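Local coordinates for protein cytosol aminopeptidase (Staphylococcus aureus subsp. aureus, PDB 3KZW) that probably hydrolyses N-terminal amino acids, leucine in particular, from peptides as a manganese-dependent leucyl aminopeptidase of the cytosol aminopeptidase family, at residues Q198-A203 and M504-V509; F247-A252 and L372-F377; R262-T267 and L333-N338; T267-D272 and P326-G331. All coordinates share one frame; numbering follows the deposited sequence.

Contact 1: residues Q198-A203 and M504-V509; sequences QSINLA and MIPTIV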
loop_
_atom_site.group_PDB
_atom_site.type_symbol
_atom_site.label_atom_id
_atom_site.label_comp_id
_atom_site.label_asym_id
_atom_site.label_seq_id
_atom_site.Cartn_x
_atom_site.Cartn_y
_atom_site.Cartn_z
ATOM N N GLN A 198 34.278 28.420 1.247
ATOM C CA GLN A 198 34.372 28.176 -0.197
ATOM C C GLN A 198 34.560 26.696 -0.527
ATOM O O GLN A 198 34.161 26.242 -1.601
ATOM C CB GLN A 198 35.495 29.007 -0.817
ATOM C CG GLN A 198 35.133 30.465 -1.011
ATOM C CD GLN A 198 36.218 31.266 -1.704
ATOM O OE1 GLN A 198 37.292 30.748 -2.019
ATOM N NE2 GLN A 198 35.941 32.543 -1.946
ATOM N N SER A 199 35.163 25.953 0.399
ATOM C CA SER A 199 35.307 24.506 0.262
ATOM C C SER A 199 33.963 23.805 0.425
ATOM O O SER A 199 33.685 22.819 -0.262
ATOM C CB SER A 199 36.312 23.963 1.278
ATOM O OG SER A 199 37.590 24.534 1.075
ATOM N N ILE A 200 33.139 24.322 1.336
ATOM C CA ILE A 200 31.779 23.819 1.550
ATOM C C ILE A 200 30.922 24.081 0.314
ATOM O O ILE A 200 30.171 23.207 -0.128
ATOM C CB ILE A 200 31.134 24.437 2.820
ATOM C CG1 ILE A 200 31.871 23.951 4.077
ATOM C CG2 ILE A 200 29.648 24.089 2.906
ATOM C CD1 ILE A 200 31.567 24.740 5.335
ATOM N N ASN A 201 31.061 25.279 -0.249
ATOM C CA ASN A 201 30.334 25.666 -1.455
ATOM C C ASN A 201 30.761 24.883 -2.691
ATOM O O ASN A 201 29.954 24.660 -3.594
ATOM C CB ASN A 201 30.457 27.173 -1.698
ATOM C CG ASN A 201 29.696 27.998 -0.670
ATOM O OD1 ASN A 201 28.970 27.460 0.168
ATOM N ND2 ASN A 201 29.856 29.313 -0.735
ATOM N N LEU A 202 32.027 24.473 -2.727
ATOM C CA LEU A 202 32.536 23.637 -3.811
ATOM C C LEU A 202 31.841 22.279 -3.793
ATOM O O LEU A 202 31.455 21.762 -4.842
ATOM C CB LEU A 202 34.057 23.463 -3.709
ATOM C CG LEU A 202 34.733 22.548 -4.742
ATOM C CD1 LEU A 202 34.724 23.164 -6.139
ATOM C CD2 LEU A 202 36.152 22.206 -4.320
ATOM N N ALA A 203 31.690 21.719 -2.593
ATOM C CA ALA A 203 30.981 20.460 -2.391
ATOM C C ALA A 203 29.508 20.606 -2.776
ATOM O O ALA A 203 28.938 19.725 -3.430
ATOM C CB ALA A 203 31.120 20.003 -0.950
ATOM N N MET A 504 29.665 17.595 7.781
ATOM C CA MET A 504 30.907 16.919 8.191
ATOM C C MET A 504 32.186 17.691 7.866
ATOM O O MET A 504 33.188 17.537 8.566
ATOM C CB MET A 504 31.004 15.478 7.656
ATOM C CG MET A 504 29.987 14.495 8.237
ATOM S SD MET A 504 29.914 14.445 10.035
ATOM C CE MET A 504 31.588 13.934 10.448
ATOM N N ILE A 505 32.158 18.506 6.812
ATOM C CA ILE A 505 33.332 19.294 6.409
ATOM C C ILE A 505 33.888 20.150 7.560
ATOM O O ILE A 505 35.088 20.084 7.829
ATOM C CB ILE A 505 33.082 20.144 5.127
ATOM C CG1 ILE A 505 32.726 19.235 3.944
ATOM C CG2 ILE A 505 34.306 21.004 4.793
ATOM C CD1 ILE A 505 32.205 19.968 2.721
ATOM N N PRO A 506 33.027 20.930 8.256
ATOM C CA PRO A 506 33.532 21.688 9.409
ATOM C C PRO A 506 34.162 20.803 10.492
ATOM O O PRO A 506 35.208 21.161 11.035
ATOM C CB PRO A 506 32.276 22.374 9.957
ATOM C CG PRO A 506 31.367 22.471 8.798
ATOM C CD PRO A 506 31.605 21.228 8.000
ATOM N N THR A 507 33.531 19.666 10.785
ATOM C CA THR A 507 34.003 18.744 11.816
ATOM C C THR A 507 35.364 18.127 11.480
ATOM O O THR A 507 36.282 18.157 12.302
ATOM C CB THR A 507 32.958 17.632 12.103
ATOM O OG1 THR A 507 31.759 18.225 12.613
ATOM C CG2 THR A 507 33.487 16.622 13.123
ATOM N N ILE A 508 35.490 17.582 10.272
ATOM C CA ILE A 508 36.712 16.889 9.859
ATOM C C ILE A 508 37.890 17.850 9.700
ATOM O O ILE A 508 39.009 17.530 10.107
ATOM C CB ILE A 508 36.493 16.042 8.570
ATOM C CG1 ILE A 508 35.347 15.037 8.762
ATOM C CG2 ILE A 508 37.783 15.325 8.144
ATOM C CD1 ILE A 508 35.543 14.030 9.906
ATOM N N VAL A 509 37.633 19.023 9.125
ATOM C CA VAL A 509 38.657 20.060 8.989
ATOM C C VAL A 509 39.218 20.450 10.360
ATOM O O VAL A 509 40.440 20.533 10.541
ATOM C CB VAL A 509 38.126 21.306 8.221
ATOM C CG1 VAL A 509 39.065 22.505 8.376
ATOM C CG2 VAL A 509 37.935 20.977 6.750
#

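Contact 2: residues F247-A252 and L372-F377; sequences FGLLQA and LADAVF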
loop_
_atom_site.group_PDB
_atom_site.type_symbol
_atom_site.label_atom_id
_atom_site.label_comp_id
_atom_site.label_asym_id
_atom_site.label_seq_id
_atom_site.Cartn_x
_atom_site.Cartn_y
_atom_site.Cartn_z
ATOM N N PHE A 247 37.841 -4.490 -9.628
ATOM C CA PHE A 247 36.854 -3.715 -8.870
ATOM C C PHE A 247 35.443 -4.221 -9.174
ATOM O O PHE A 247 34.614 -3.496 -9.727
ATOM C CB PHE A 247 36.972 -2.223 -9.197
ATOM C CG PHE A 247 38.146 -1.547 -8.551
ATOM C CD1 PHE A 247 39.410 -1.594 -9.137
ATOM C CD2 PHE A 247 37.986 -0.846 -7.362
ATOM C CE1 PHE A 247 40.500 -0.959 -8.543
ATOM C CE2 PHE A 247 39.064 -0.209 -6.758
ATOM C CZ PHE A 247 40.326 -0.266 -7.350
ATOM N N GLY A 248 35.185 -5.469 -8.792
ATOM C CA GLY A 248 33.961 -6.183 -9.161
ATOM C C GLY A 248 32.653 -5.570 -8.702
ATOM O O GLY A 248 31.676 -5.563 -9.455
ATOM N N LEU A 249 32.631 -5.059 -7.473
ATOM C CA LEU A 249 31.420 -4.472 -6.904
ATOM C C LEU A 249 31.084 -3.124 -7.536
ATOM O O LEU A 249 29.922 -2.855 -7.840
ATOM C CB LEU A 249 31.534 -4.343 -5.382
ATOM C CG LEU A 249 31.735 -5.618 -4.553
ATOM C CD1 LEU A 249 31.745 -5.283 -3.075
ATOM C CD2 LEU A 249 30.677 -6.671 -4.848
ATOM N N LEU A 250 32.103 -2.289 -7.739
ATOM C CA LEU A 250 31.932 -1.000 -8.411
ATOM C C LEU A 250 31.483 -1.192 -9.860
ATOM O O LEU A 250 30.666 -0.422 -10.369
ATOM C CB LEU A 250 33.224 -0.173 -8.338
ATOM C CG LEU A 250 33.300 1.204 -9.015
ATOM C CD1 LEU A 250 32.182 2.144 -8.564
ATOM C CD2 LEU A 250 34.657 1.836 -8.766
ATOM N N GLN A 251 32.022 -2.224 -10.511
ATOM C CA GLN A 251 31.617 -2.611 -11.864
ATOM C C GLN A 251 30.145 -3.017 -11.890
ATOM O O GLN A 251 29.383 -2.553 -12.739
ATOM C CB GLN A 251 32.490 -3.758 -12.377
ATOM C CG GLN A 251 32.045 -4.332 -13.718
ATOM C CD GLN A 251 32.652 -5.689 -14.017
ATOM O OE1 GLN A 251 33.078 -6.409 -13.115
ATOM N NE2 GLN A 251 32.689 -6.047 -15.292
ATOM N N ALA A 252 29.762 -3.873 -10.946
ATOM C CA ALA A 252 28.399 -4.390 -10.839
ATOM C C ALA A 252 27.348 -3.289 -10.691
ATOM O O ALA A 252 26.298 -3.346 -11.325
ATOM C CB ALA A 252 28.303 -5.370 -9.678
ATOM N N LEU A 372 31.467 1.330 -1.683
ATOM C CA LEU A 372 32.322 1.685 -0.554
ATOM C C LEU A 372 33.252 0.536 -0.198
ATOM O O LEU A 372 34.413 0.758 0.139
ATOM C CB LEU A 372 31.486 2.079 0.668
ATOM C CG LEU A 372 30.810 3.453 0.678
ATOM C CD1 LEU A 372 29.740 3.498 1.755
ATOM C CD2 LEU A 372 31.819 4.585 0.870
ATOM N N ALA A 373 32.734 -0.688 -0.282
ATOM C CA ALA A 373 33.508 -1.891 0.017
ATOM C C ALA A 373 34.778 -1.986 -0.831
ATOM O O ALA A 373 35.862 -2.242 -0.303
ATOM C CB ALA A 373 32.647 -3.126 -0.170
ATOM N N ASP A 374 34.633 -1.774 -2.141
ATOM C CA ASP A 374 35.767 -1.790 -3.063
ATOM C C ASP A 374 36.710 -0.620 -2.805
ATOM O O ASP A 374 37.931 -0.770 -2.878
ATOM C CB ASP A 374 35.287 -1.777 -4.520
ATOM C CG ASP A 374 35.000 -3.177 -5.066
ATOM O OD1 ASP A 374 35.208 -4.179 -4.347
ATOM O OD2 ASP A 374 34.569 -3.275 -6.234
ATOM N N ALA A 375 36.137 0.538 -2.488
ATOM C CA ALA A 375 36.914 1.745 -2.230
ATOM C C ALA A 375 37.693 1.661 -0.914
ATOM O O ALA A 375 38.848 2.089 -0.846
ATOM C CB ALA A 375 36.012 2.969 -2.250
ATOM N N VAL A 376 37.060 1.108 0.121
ATOM C CA VAL A 376 37.691 0.949 1.433
ATOM C C VAL A 376 38.868 -0.024 1.354
ATOM O O VAL A 376 39.945 0.253 1.892
ATOM C CB VAL A 376 36.673 0.520 2.531
ATOM C CG1 VAL A 376 37.382 -0.013 3.768
ATOM C CG2 VAL A 376 35.776 1.688 2.912
ATOM N N PHE A 377 38.664 -1.149 0.670
ATOM C CA PHE A 377 39.723 -2.140 0.487
ATOM C C PHE A 377 40.906 -1.549 -0.277
ATOM O O PHE A 377 42.062 -1.804 0.064
ATOM C CB PHE A 377 39.199 -3.399 -0.214
ATOM C CG PHE A 377 40.177 -4.539 -0.216
ATOM C CD1 PHE A 377 40.311 -5.362 0.900
ATOM C CD2 PHE A 377 40.976 -4.785 -1.328
ATOM C CE1 PHE A 377 41.226 -6.417 0.909
ATOM C CE2 PHE A 377 41.897 -5.840 -1.328
ATOM C CZ PHE A 377 42.019 -6.656 -0.208
#

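Contact 3: residues R262-T267 and L333-N338; sequences RLVTIT and LACAEN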
loop_
_atom_site.group_PDB
_atom_site.type_symbol
_atom_site.label_atom_id
_atom_site.label_comp_id
_atom_site.label_asym_id
_atom_site.label_seq_id
_atom_site.Cartn_x
_atom_site.Cartn_y
_atom_site.Cartn_z
ATOM N N ARG A 262 33.704 5.270 -12.337
ATOM C CA ARG A 262 35.076 5.760 -12.240
ATOM C C ARG A 262 35.562 5.616 -10.804
ATOM O O ARG A 262 34.758 5.656 -9.863
ATOM C CB ARG A 262 35.163 7.236 -12.652
ATOM C CG ARG A 262 34.827 7.544 -14.107
ATOM C CD ARG A 262 35.935 7.107 -15.047
ATOM N NE ARG A 262 35.711 7.581 -16.411
ATOM C CZ ARG A 262 35.008 6.931 -17.335
ATOM N NH1 ARG A 262 34.440 5.765 -17.056
ATOM N NH2 ARG A 262 34.869 7.450 -18.543
ATOM N N LEU A 263 36.871 5.435 -10.638
ATOM C CA LEU A 263 37.493 5.532 -9.320
ATOM C C LEU A 263 38.484 6.685 -9.314
ATOM O O LEU A 263 39.410 6.721 -10.128
ATOM C CB LEU A 263 38.190 4.229 -8.920
ATOM C CG LEU A 263 38.660 4.184 -7.460
ATOM C CD1 LEU A 263 37.591 3.589 -6.558
ATOM C CD2 LEU A 263 39.947 3.403 -7.333
ATOM N N VAL A 264 38.277 7.625 -8.396
ATOM C CA VAL A 264 39.117 8.815 -8.299
ATOM C C VAL A 264 39.987 8.749 -7.047
ATOM O O VAL A 264 39.475 8.621 -5.932
ATOM C CB VAL A 264 38.272 10.116 -8.300
ATOM C CG1 VAL A 264 39.169 11.346 -8.311
ATOM C CG2 VAL A 264 37.331 10.142 -9.493
ATOM N N THR A 265 41.301 8.819 -7.245
ATOM C CA THR A 265 42.257 8.854 -6.140
ATOM C C THR A 265 42.831 10.262 -6.017
ATOM O O THR A 265 43.344 10.821 -6.988
ATOM C CB THR A 265 43.400 7.827 -6.329
ATOM O OG1 THR A 265 42.849 6.553 -6.682
ATOM C CG2 THR A 265 44.208 7.677 -5.054
ATOM N N ILE A 266 42.725 10.827 -4.819
ATOM C CA ILE A 266 43.201 12.178 -4.538
ATOM C C ILE A 266 44.245 12.128 -3.428
ATOM O O ILE A 266 43.944 11.716 -2.311
ATOM C CB ILE A 266 42.034 13.103 -4.108
ATOM C CG1 ILE A 266 40.946 13.145 -5.183
ATOM C CG2 ILE A 266 42.537 14.510 -3.810
ATOM C CD1 ILE A 266 39.614 13.682 -4.694
ATOM N N THR A 267 45.471 12.541 -3.735
ATOM C CA THR A 267 46.536 12.557 -2.728
ATOM C C THR A 267 46.996 13.972 -2.393
ATOM O O THR A 267 47.197 14.803 -3.281
ATOM C CB THR A 267 47.755 11.689 -3.132
ATOM O OG1 THR A 267 48.228 12.093 -4.420
ATOM C CG2 THR A 267 47.383 10.214 -3.174
ATOM N N LEU A 333 37.338 7.983 -4.147
ATOM C CA LEU A 333 35.947 8.197 -4.532
ATOM C C LEU A 333 35.474 7.103 -5.475
ATOM O O LEU A 333 36.057 6.892 -6.541
ATOM C CB LEU A 333 35.768 9.576 -5.177
ATOM C CG LEU A 333 36.404 10.790 -4.494
ATOM C CD1 LEU A 333 36.206 12.022 -5.349
ATOM C CD2 LEU A 333 35.849 11.015 -3.093
ATOM N N ALA A 334 34.421 6.399 -5.066
ATOM C CA ALA A 334 33.793 5.381 -5.901
ATOM C C ALA A 334 32.588 5.990 -6.596
ATOM O O ALA A 334 31.548 6.205 -5.971
ATOM C CB ALA A 334 33.386 4.181 -5.064
ATOM N N CYS A 335 32.739 6.272 -7.889
ATOM C CA CYS A 335 31.706 6.960 -8.662
ATOM C C CYS A 335 31.006 6.026 -9.636
ATOM O O CYS A 335 31.662 5.317 -10.391
ATOM C CB CYS A 335 32.309 8.140 -9.421
ATOM S SG CYS A 335 33.285 9.252 -8.389
ATOM N N ALA A 336 29.674 6.036 -9.606
ATOM C CA ALA A 336 28.847 5.197 -10.473
ATOM C C ALA A 336 27.439 5.768 -10.579
ATOM O O ALA A 336 27.053 6.638 -9.797
ATOM C CB ALA A 336 28.795 3.765 -9.950
ATOM N N GLU A 337 26.679 5.272 -11.554
ATOM C CA GLU A 337 25.280 5.648 -11.729
ATOM C C GLU A 337 24.424 4.381 -11.699
ATOM O O GLU A 337 24.568 3.507 -12.555
ATOM C CB GLU A 337 25.099 6.407 -13.048
ATOM C CG GLU A 337 23.858 7.282 -13.116
ATOM C CD GLU A 337 23.688 7.966 -14.468
ATOM O OE1 GLU A 337 23.751 9.213 -14.520
ATOM O OE2 GLU A 337 23.490 7.261 -15.479
ATOM N N ASN A 338 23.548 4.282 -10.702
ATOM C CA ASN A 338 22.725 3.086 -10.491
ATOM C C ASN A 338 21.469 3.089 -11.362
ATOM O O ASN A 338 20.459 3.687 -10.998
ATOM C CB ASN A 338 22.354 2.953 -9.006
ATOM C CG ASN A 338 21.847 1.562 -8.639
ATOM O OD1 ASN A 338 21.919 0.623 -9.431
ATOM N ND2 ASN A 338 21.336 1.429 -7.425
#

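Contact 4: residues T267-D272 and P326-G331; sequences TYNGKD and PVNIVG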
loop_
_atom_site.group_PDB
_atom_site.type_symbol
_atom_site.label_atom_id
_atom_site.label_comp_id
_atom_site.label_asym_id
_atom_site.label_seq_id
_atom_site.Cartn_x
_atom_site.Cartn_y
_atom_site.Cartn_z
ATOM N N THR A 267 45.471 12.541 -3.735
ATOM C CA THR A 267 46.536 12.557 -2.728
ATOM C C THR A 267 46.996 13.972 -2.393
ATOM O O THR A 267 47.197 14.803 -3.281
ATOM C CB THR A 267 47.755 11.689 -3.132
ATOM O OG1 THR A 267 48.228 12.093 -4.420
ATOM C CG2 THR A 267 47.383 10.214 -3.174
ATOM N N TYR A 268 47.146 14.236 -1.098
ATOM C CA TYR A 268 47.695 15.492 -0.612
ATOM C C TYR A 268 48.740 15.202 0.459
ATOM O O TYR A 268 48.419 14.651 1.511
ATOM C CB TYR A 268 46.584 16.394 -0.066
ATOM C CG TYR A 268 47.073 17.550 0.782
ATOM C CD1 TYR A 268 47.686 18.661 0.202
ATOM C CD2 TYR A 268 46.922 17.533 2.167
ATOM C CE1 TYR A 268 48.139 19.723 0.983
ATOM C CE2 TYR A 268 47.369 18.588 2.955
ATOM C CZ TYR A 268 47.975 19.681 2.358
ATOM O OH TYR A 268 48.419 20.727 3.134
ATOM N N ASN A 269 49.989 15.564 0.176
ATOM C CA ASN A 269 51.085 15.357 1.114
ATOM C C ASN A 269 51.492 16.663 1.794
ATOM O O ASN A 269 52.389 17.371 1.331
ATOM C CB ASN A 269 52.274 14.688 0.414
ATOM C CG ASN A 269 51.951 13.280 -0.067
ATOM O OD1 ASN A 269 51.697 12.380 0.733
ATOM N ND2 ASN A 269 51.961 13.086 -1.381
ATOM N N GLY A 270 50.819 16.970 2.900
ATOM C CA GLY A 270 50.988 18.244 3.593
ATOM C C GLY A 270 52.159 18.337 4.550
ATOM O O GLY A 270 52.538 19.436 4.955
ATOM N N LYS A 271 52.725 17.197 4.933
ATOM C CA LYS A 271 53.897 17.207 5.808
ATOM C C LYS A 271 55.106 16.576 5.114
ATOM O O LYS A 271 56.256 16.859 5.454
ATOM C CB LYS A 271 53.591 16.652 7.207
ATOM C CG LYS A 271 52.854 15.327 7.264
ATOM C CD LYS A 271 52.739 14.856 8.712
ATOM C CE LYS A 271 51.875 13.607 8.822
ATOM N NZ LYS A 271 51.735 13.147 10.234
ATOM N N ASP A 272 54.818 15.856 4.028
ATOM C CA ASP A 272 55.823 15.410 3.046
ATOM C C ASP A 272 56.595 14.190 3.532
ATOM O O ASP A 272 57.240 13.497 2.738
ATOM C CB ASP A 272 56.797 16.546 2.651
ATOM C CG ASP A 272 56.092 17.741 1.999
ATOM O OD1 ASP A 272 55.245 17.533 1.098
ATOM O OD2 ASP A 272 56.401 18.891 2.382
ATOM N N PRO A 326 49.645 20.473 7.893
ATOM C CA PRO A 326 50.702 19.461 7.906
ATOM C C PRO A 326 50.152 18.044 8.106
ATOM O O PRO A 326 50.456 17.392 9.108
ATOM C CB PRO A 326 51.581 19.891 9.087
ATOM C CG PRO A 326 50.659 20.611 9.999
ATOM C CD PRO A 326 49.633 21.278 9.131
ATOM N N VAL A 327 49.347 17.585 7.151
ATOM C CA VAL A 327 48.767 16.242 7.188
ATOM C C VAL A 327 48.850 15.562 5.826
ATOM O O VAL A 327 48.796 16.226 4.790
ATOM C CB VAL A 327 47.284 16.247 7.663
ATOM C CG1 VAL A 327 47.190 16.526 9.156
ATOM C CG2 VAL A 327 46.440 17.244 6.864
ATOM N N ASN A 328 48.988 14.239 5.836
ATOM C CA ASN A 328 48.926 13.452 4.613
ATOM C C ASN A 328 47.540 12.851 4.460
ATOM O O ASN A 328 47.039 12.196 5.373
ATOM C CB ASN A 328 49.993 12.354 4.605
ATOM C CG ASN A 328 51.406 12.904 4.469
ATOM O OD1 ASN A 328 51.609 14.085 4.183
ATOM N ND2 ASN A 328 52.391 12.042 4.673
ATOM N N ILE A 329 46.917 13.098 3.310
ATOM C CA ILE A 329 45.570 12.605 3.031
ATOM C C ILE A 329 45.527 11.852 1.703
ATOM O O ILE A 329 46.072 12.312 0.695
ATOM C CB ILE A 329 44.522 13.756 3.002
ATOM C CG1 ILE A 329 44.465 14.479 4.351
ATOM C CG2 ILE A 329 43.137 13.224 2.636
ATOM C CD1 ILE A 329 43.761 15.823 4.306
ATOM N N VAL A 330 44.883 10.688 1.720
ATOM C CA VAL A 330 44.521 9.986 0.498
ATOM C C VAL A 330 42.998 9.883 0.415
ATOM O O VAL A 330 42.348 9.368 1.324
ATOM C CB VAL A 330 45.224 8.597 0.366
ATOM C CG1 VAL A 330 44.863 7.659 1.522
ATOM C CG2 VAL A 330 44.898 7.954 -0.978
ATOM N N GLY A 331 42.435 10.411 -0.666
ATOM C CA GLY A 331 40.994 10.399 -0.874
ATOM C C GLY A 331 40.620 9.422 -1.965
ATOM O O GLY A 331 41.197 9.454 -3.052
#

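Contact 1: residues Q198-A203 and M504-V509
A helix-helix pairing in the catalytic domain brings Ile-505, at the start of the C-terminal helix 505-512, against Ile-200 and Ala-203 of helix 188-208. The two short helical segments run at 131° to each other, nearer antiparallel than parallel, and their axes come no closer than 11.2 Å, so side chains rather than backbones fill the interface. Ile-505 does most of the bridging with its two branches. With chi1 at -60°, its CG2 stands anti to the backbone N and CG1 anti to the carbonyl carbon, which spreads the branches over two neighbours. CG2 lies 3.9 Å from Ile-200 CG1, the two isoleucines lying alongside and pointing opposite ways. The other branch ends in CD1, which reaches the methyl CB of Ala-203 at 3.8 Å and also comes near Ile-200 CA. Pro-506 adds a smaller patch: its ring atom CG meets Ile-200 CD1 at 4.1 Å, the two side chains set roughly perpendicular. Ser-199, also on this side of its helix, turns its OG back to the carbonyl of Ser-195 and packs on helix 308-322. No hydrogen bond passes between the segments. The pairing therefore rests on a modest set of van der Waals contacts between aliphatic groups in a buried setting, while the polar groups nearby find their partners elsewhere, as Thr-507 does at Glu-429.

Contact 2: residues F247-A252 and L372-F377
The short helical segments carrying Leu-249 and Asp-374 run nearly antiparallel, at 148°, with axes 8.4 Å apart and the CA atoms of Phe-247 and Asp-374 the nearest pair. The motif is a buried carboxylate set at the N-terminus of a helix: Asp-374, in the middle of helix 368-380, reaches into the first turn of helix 248-254, where Phe-247 holds the N-cap position. One oxygen does the work. Asp-374 OD2 accepts the backbone N-H of Leu-250 at 3.1 Å, fairly straight at 162°, with the donor arriving from above the carboxylate plane. The same oxygen takes a second, weak and strongly bent bond from Leu-249 N at 2.9 Å. Its sister OD1 is bound to the backbone N of Leu-354, so both oxygens are tied down and the rotation of the carboxylate is probably fixed. If ionised, the carboxylate would probably be stabilised by the N-H groups and the positive end of the helix dipole.

Apolar groups close round this site. The Phe-247 ring stands almost perpendicular to the carboxylate, the planes 86° apart, and its CD2 touches Asp-374 CB at 4.0 Å. On Leu-249, CG lies anti to the carbonyl carbon, and the chain passes over the carboxylate with CG near OD1. Beyond it the branch methyl Leu-249 CD1 ends against Ala-373 CB, 3.7 Å away.

Contact 3: residues R262-T267 and L333-N338
The flat groups where Val-264 meets Leu-333 are peptide units: Leu-333 N donates to Val-264 O at 2.9 Å and Val-264 N to Leu-333 O at 3.0 Å, each donor lying in the carbonyl plane of its acceptor. A second hydrogen-bonded pair follows, in which Cys-335 N donates to Arg-262 O at 2.9 Å and Arg-262 N returns a bond of 2.8 Å to Cys-335 O. Between these two pairs sits the non-hydrogen-bonded pair Leu-263 and Ala-334, and Leu-263 CA directs a CA-H...O contact at Leu-333 O.

Arg-262, Val-264, Leu-333 and Cys-335 put their side chains on one face of the sheet. There Val-264 CB and Leu-333 CB are 4.0 Å apart, and Leu-333 CD1 carries on to Ile-266 CD1 at 3.8 Å. Leu-333 gets there because CG stands anti to its carbonyl carbon, chi1 -46°, with the chain extended beyond. Helices 216-226 and 308-322 pack on this face. Leu-263 and Ala-334 occupy the other, where Ala-334 meets Ala-375 of helix 368-380. An antiparallel pair within a mixed sheet, with helices against both faces, belongs to the three-layer alpha/beta/alpha fold of the catalytic domain of this aminopeptidase family.

Contact 4: residues T267-D272 and P326-G331
Tyr-268 brings its ring obliquely to Val-327 and Ile-329: CE2 is 3.3 Å from Val-327 O, and CD2 4.2 Å from Ile-329 CD1. With CG anti to the backbone N (chi1 165°), the ring runs over the sheet face it shares with Ile-329, toward the turn, where Gly-270 N lies above one face of the ring, offset toward the rim, and the OH bonds to Leu-325 O. Two backbone bonds pair the strands at this residue: Tyr-268 N to Ile-329 O and Ile-329 N to Tyr-268 O, both 2.8 Å. Past them Gly-270 N reaches Val-327 O at 2.9 Å.

Thr-267, Asn-269, Asn-328 and Val-330 lie on the opposite face. The amides of Asn-269 and Asn-328 are turned almost perpendicular, 89° apart. The extended Lys-271 chain runs past Pro-326, CD 3.4 Å from Pro-326 O, before NZ pairs with Glu-275. Asn-328 ND2 holds two loop carbonyls, those of Lys-273 and Glu-275, while OD1 adds a weak bond from Lys-271 N at 3.4 Å, so this buried amide uses both its ends on backbone groups and links the turn to the start of strand 328-338.

In the fold
Contacts 3 and 4 are successive lengths of one antiparallel ladder between strands 262-269 and 328-338: they share Thr-267, and a probable hydrogen bond from Gly-331 N to Ile-266 O joins them. Contact 2 packs on one face of that ladder, with about 10 Å between its centre and that of contact 3, and Phe-247 CZ 3.7 Å from Leu-263 CD2. Contact 1 touches none of the others; its nearest atoms are about 7 Å from contact 4, and helix 308-322 packs against contacts 1, 3 and 4 alike. Along the chain, contact 1 encloses the other three. A bound sodium ion lies about 11 Å from the Ala-373 side chain of contact 2.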